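Local coordinates for protein elastinolytic metalloprotease (Pseudoalteromonas sp. CF6-2, PDB 6IK4) that probably cleaves peptide bonds as a secreted zinc metalloendopeptidase of the M23 family, with elastin and bacterial peptidoglycan as its likely substrates, at residues S62-V67 and A74-H79. Numbering follows the deposited sequence.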
loop_
_atom_site.group_PDB
_atom_site.type_symbol
_atom_site.label_atom_id
_atom_site.label_comp_id
_atom_site.label_asym_id
_atom_site.label_seq_id
_atom_site.Cartn_x
_atom_site.Cartn_y
_atom_site.Cartn_z
ATOM N N SER A 62 -14.338 -6.204 6.491
ATOM C CA SER A 62 -14.214 -4.891 7.108
ATOM C C SER A 62 -12.774 -4.381 7.140
ATOM O O SER A 62 -12.561 -3.218 7.495
ATOM C CB SER A 62 -14.779 -4.922 8.531
ATOM O OG SER A 62 -13.883 -5.595 9.401
ATOM N N CYS A 63 -11.782 -5.211 6.804
ATOM C CA CYS A 63 -10.385 -4.794 6.899
ATOM C C CYS A 63 -9.637 -4.943 5.574
ATOM O O CYS A 63 -8.403 -4.918 5.558
ATOM C CB CYS A 63 -9.665 -5.568 8.012
ATOM S SG CYS A 63 -9.422 -7.339 7.726
ATOM N N ASN A 64 -10.354 -5.057 4.454
ATOM C CA ASN A 64 -9.721 -5.469 3.202
ATOM C C ASN A 64 -10.532 -4.927 2.033
ATOM O O ASN A 64 -11.674 -5.348 1.811
ATOM C CB ASN A 64 -9.611 -6.991 3.149
ATOM C CG ASN A 64 -8.857 -7.486 1.931
ATOM O OD1 ASN A 64 -8.200 -6.714 1.233
ATOM N ND2 ASN A 64 -8.918 -8.791 1.693
ATOM N N ILE A 65 -9.948 -3.991 1.284
ATOM C CA ILE A 65 -10.657 -3.311 0.205
ATOM C C ILE A 65 -9.711 -3.156 -0.982
ATOM O O ILE A 65 -8.489 -3.083 -0.816
ATOM C CB ILE A 65 -11.202 -1.942 0.673
ATOM C CG1 ILE A 65 -12.245 -1.395 -0.301
ATOM C CG2 ILE A 65 -10.061 -0.936 0.865
ATOM C CD1 ILE A 65 -12.894 -0.118 0.182
ATOM N N ARG A 66 -10.288 -3.101 -2.187
ATOM C CA ARG A 66 -9.514 -3.041 -3.421
ATOM C C ARG A 66 -10.112 -2.009 -4.374
ATOM O O ARG A 66 -11.337 -1.838 -4.428
ATOM C CB ARG A 66 -9.471 -4.426 -4.099
ATOM C CG ARG A 66 -8.662 -4.491 -5.400
ATOM C CD ARG A 66 -8.715 -5.876 -6.012
ATOM N NE ARG A 66 -8.178 -6.916 -5.128
ATOM C CZ ARG A 66 -8.053 -8.193 -5.478
ATOM N NH1 ARG A 66 -8.415 -8.591 -6.692
ATOM N NH2 ARG A 66 -7.560 -9.073 -4.617
ATOM N N VAL A 67 -9.239 -1.322 -5.114
ATOM C CA VAL A 67 -9.617 -0.392 -6.173
ATOM C C VAL A 67 -9.108 -0.969 -7.488
ATOM O O VAL A 67 -7.894 -1.097 -7.677
ATOM C CB VAL A 67 -9.028 1.011 -5.950
ATOM C CG1 VAL A 67 -9.513 1.975 -7.060
ATOM C CG2 VAL A 67 -9.375 1.538 -4.552
ATOM N N ALA A 74 -4.867 -3.032 -10.250
ATOM C CA ALA A 74 -5.634 -2.767 -9.051
ATOM C C ALA A 74 -4.665 -2.628 -7.891
ATOM O O ALA A 74 -3.572 -3.201 -7.903
ATOM C CB ALA A 74 -6.647 -3.886 -8.753
ATOM N N THR A 75 -5.074 -1.865 -6.891
ATOM C CA THR A 75 -4.336 -1.820 -5.640
ATOM C C THR A 75 -5.230 -2.354 -4.530
ATOM O O THR A 75 -6.426 -2.048 -4.476
ATOM C CB THR A 75 -3.839 -0.403 -5.327
ATOM O OG1 THR A 75 -4.911 0.547 -5.462
ATOM C CG2 THR A 75 -2.709 -0.033 -6.290
ATOM N N ASN A 76 -4.640 -3.160 -3.657
ATOM C CA ASN A 76 -5.351 -3.765 -2.545
ATOM C C ASN A 76 -4.801 -3.178 -1.255
ATOM O O ASN A 76 -3.603 -2.897 -1.163
ATOM C CB ASN A 76 -5.189 -5.284 -2.573
ATOM C CG ASN A 76 -6.274 -5.999 -1.797
ATOM O OD1 ASN A 76 -7.318 -6.340 -2.351
ATOM N ND2 ASN A 76 -6.037 -6.220 -0.500
ATOM N N TYR A 77 -5.691 -2.961 -0.280
ATOM C CA TYR A 77 -5.375 -2.297 0.983
ATOM C C TYR A 77 -5.858 -3.201 2.107
ATOM O O TYR A 77 -7.069 -3.371 2.273
ATOM C CB TYR A 77 -6.057 -0.922 1.076
ATOM C CG TYR A 77 -5.772 -0.029 -0.118
ATOM C CD1 TYR A 77 -6.420 -0.235 -1.345
ATOM C CD2 TYR A 77 -4.846 1.004 -0.030
ATOM C CE1 TYR A 77 -6.142 0.568 -2.449
ATOM C CE2 TYR A 77 -4.569 1.815 -1.126
ATOM C CZ TYR A 77 -5.203 1.585 -2.334
ATOM O OH TYR A 77 -4.917 2.388 -3.429
ATOM N N TYR A 78 -4.930 -3.735 2.903
ATOM C CA TYR A 78 -5.259 -4.679 3.962
ATOM C C TYR A 78 -4.798 -4.123 5.314
ATOM O O TYR A 78 -3.958 -3.220 5.381
ATOM C CB TYR A 78 -4.637 -6.069 3.678
ATOM C CG TYR A 78 -5.086 -7.134 4.658
ATOM C CD1 TYR A 78 -6.418 -7.530 4.720
ATOM C CD2 TYR A 78 -4.191 -7.718 5.545
ATOM C CE1 TYR A 78 -6.846 -8.497 5.636
ATOM C CE2 TYR A 78 -4.609 -8.684 6.458
ATOM C CZ TYR A 78 -5.938 -9.061 6.500
ATOM O OH TYR A 78 -6.356 -10.021 7.416
ATOM N N HIS A 79 -5.406 -4.651 6.389
ATOM C CA HIS A 79 -5.287 -4.130 7.765
ATOM C C HIS A 79 -6.074 -2.830 7.957
ATOM O O HIS A 79 -5.636 -1.942 8.688
ATOM C CB HIS A 79 -3.832 -3.907 8.201
ATOM C CG HIS A 79 -2.936 -5.091 8.033
ATOM N ND1 HIS A 79 -3.235 -6.336 8.544
ATOM C CD2 HIS A 79 -1.716 -5.202 7.452
ATOM C CE1 HIS A 79 -2.244 -7.169 8.267
ATOM N NE2 HIS A 79 -1.312 -6.507 7.603
HETATM O O HOH W 1 -7.648 -9.145 -1.097
#
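Asn64 to Val67 and Thr75 to Tyr78 pair as the two strands of an antiparallel beta hairpin in the main sheet of the M23 peptidase domain, flanked by strand 55-61 on the side of Asn64-Val67 and strand 119-125 on the side of Thr75-Tyr78. Ile65 with Tyr77 and Val67 with Thr75 are the hydrogen-bonded pairs, each closed by two backbone bonds, among them Tyr77 N to Ile65 O at 2.9 Å. On the face carrying Asn64, Arg66, Asn76 and Tyr78, the Asn76 amide donates at one end and accepts at the other, bridging Asn64 and Arg66. Its CG lies anti to the backbone N (chi1 -159°), and the amide reaches across to the neighbouring strand. There Asn76 ND2 donates to Asn64 OD1 (2.8 Å), the two amide planes standing 70° apart. Asn76 OD1 receives Arg66 NE at 3.0 Å in an almost straight bond lying in the guanidinium plane. A water links Asn76 OD1 to Asn64 ND2. On the other face, Ile65 CG2 packs against Tyr77 CB and Val67 CG2 meets Tyr77 CE1 at 4.0 Å; Tyr77 OH shares a hydrogen bond with Thr75 OG1. Just past Tyr78 the backbone leaves the regular strand at His79, predicted to be an active-site proton donor/acceptor; its ND1 bonds Ala107 O, and its ring meets that of His118 close to the zinc site. Beside it, the Tyr78 hydroxyl is held by Gly111 O and Glu110 N, and the sulfur of Cys63, disulfide-bonded to Cys109, approaches the Tyr78 ring obliquely, SG lying 3.5 Å from CE1.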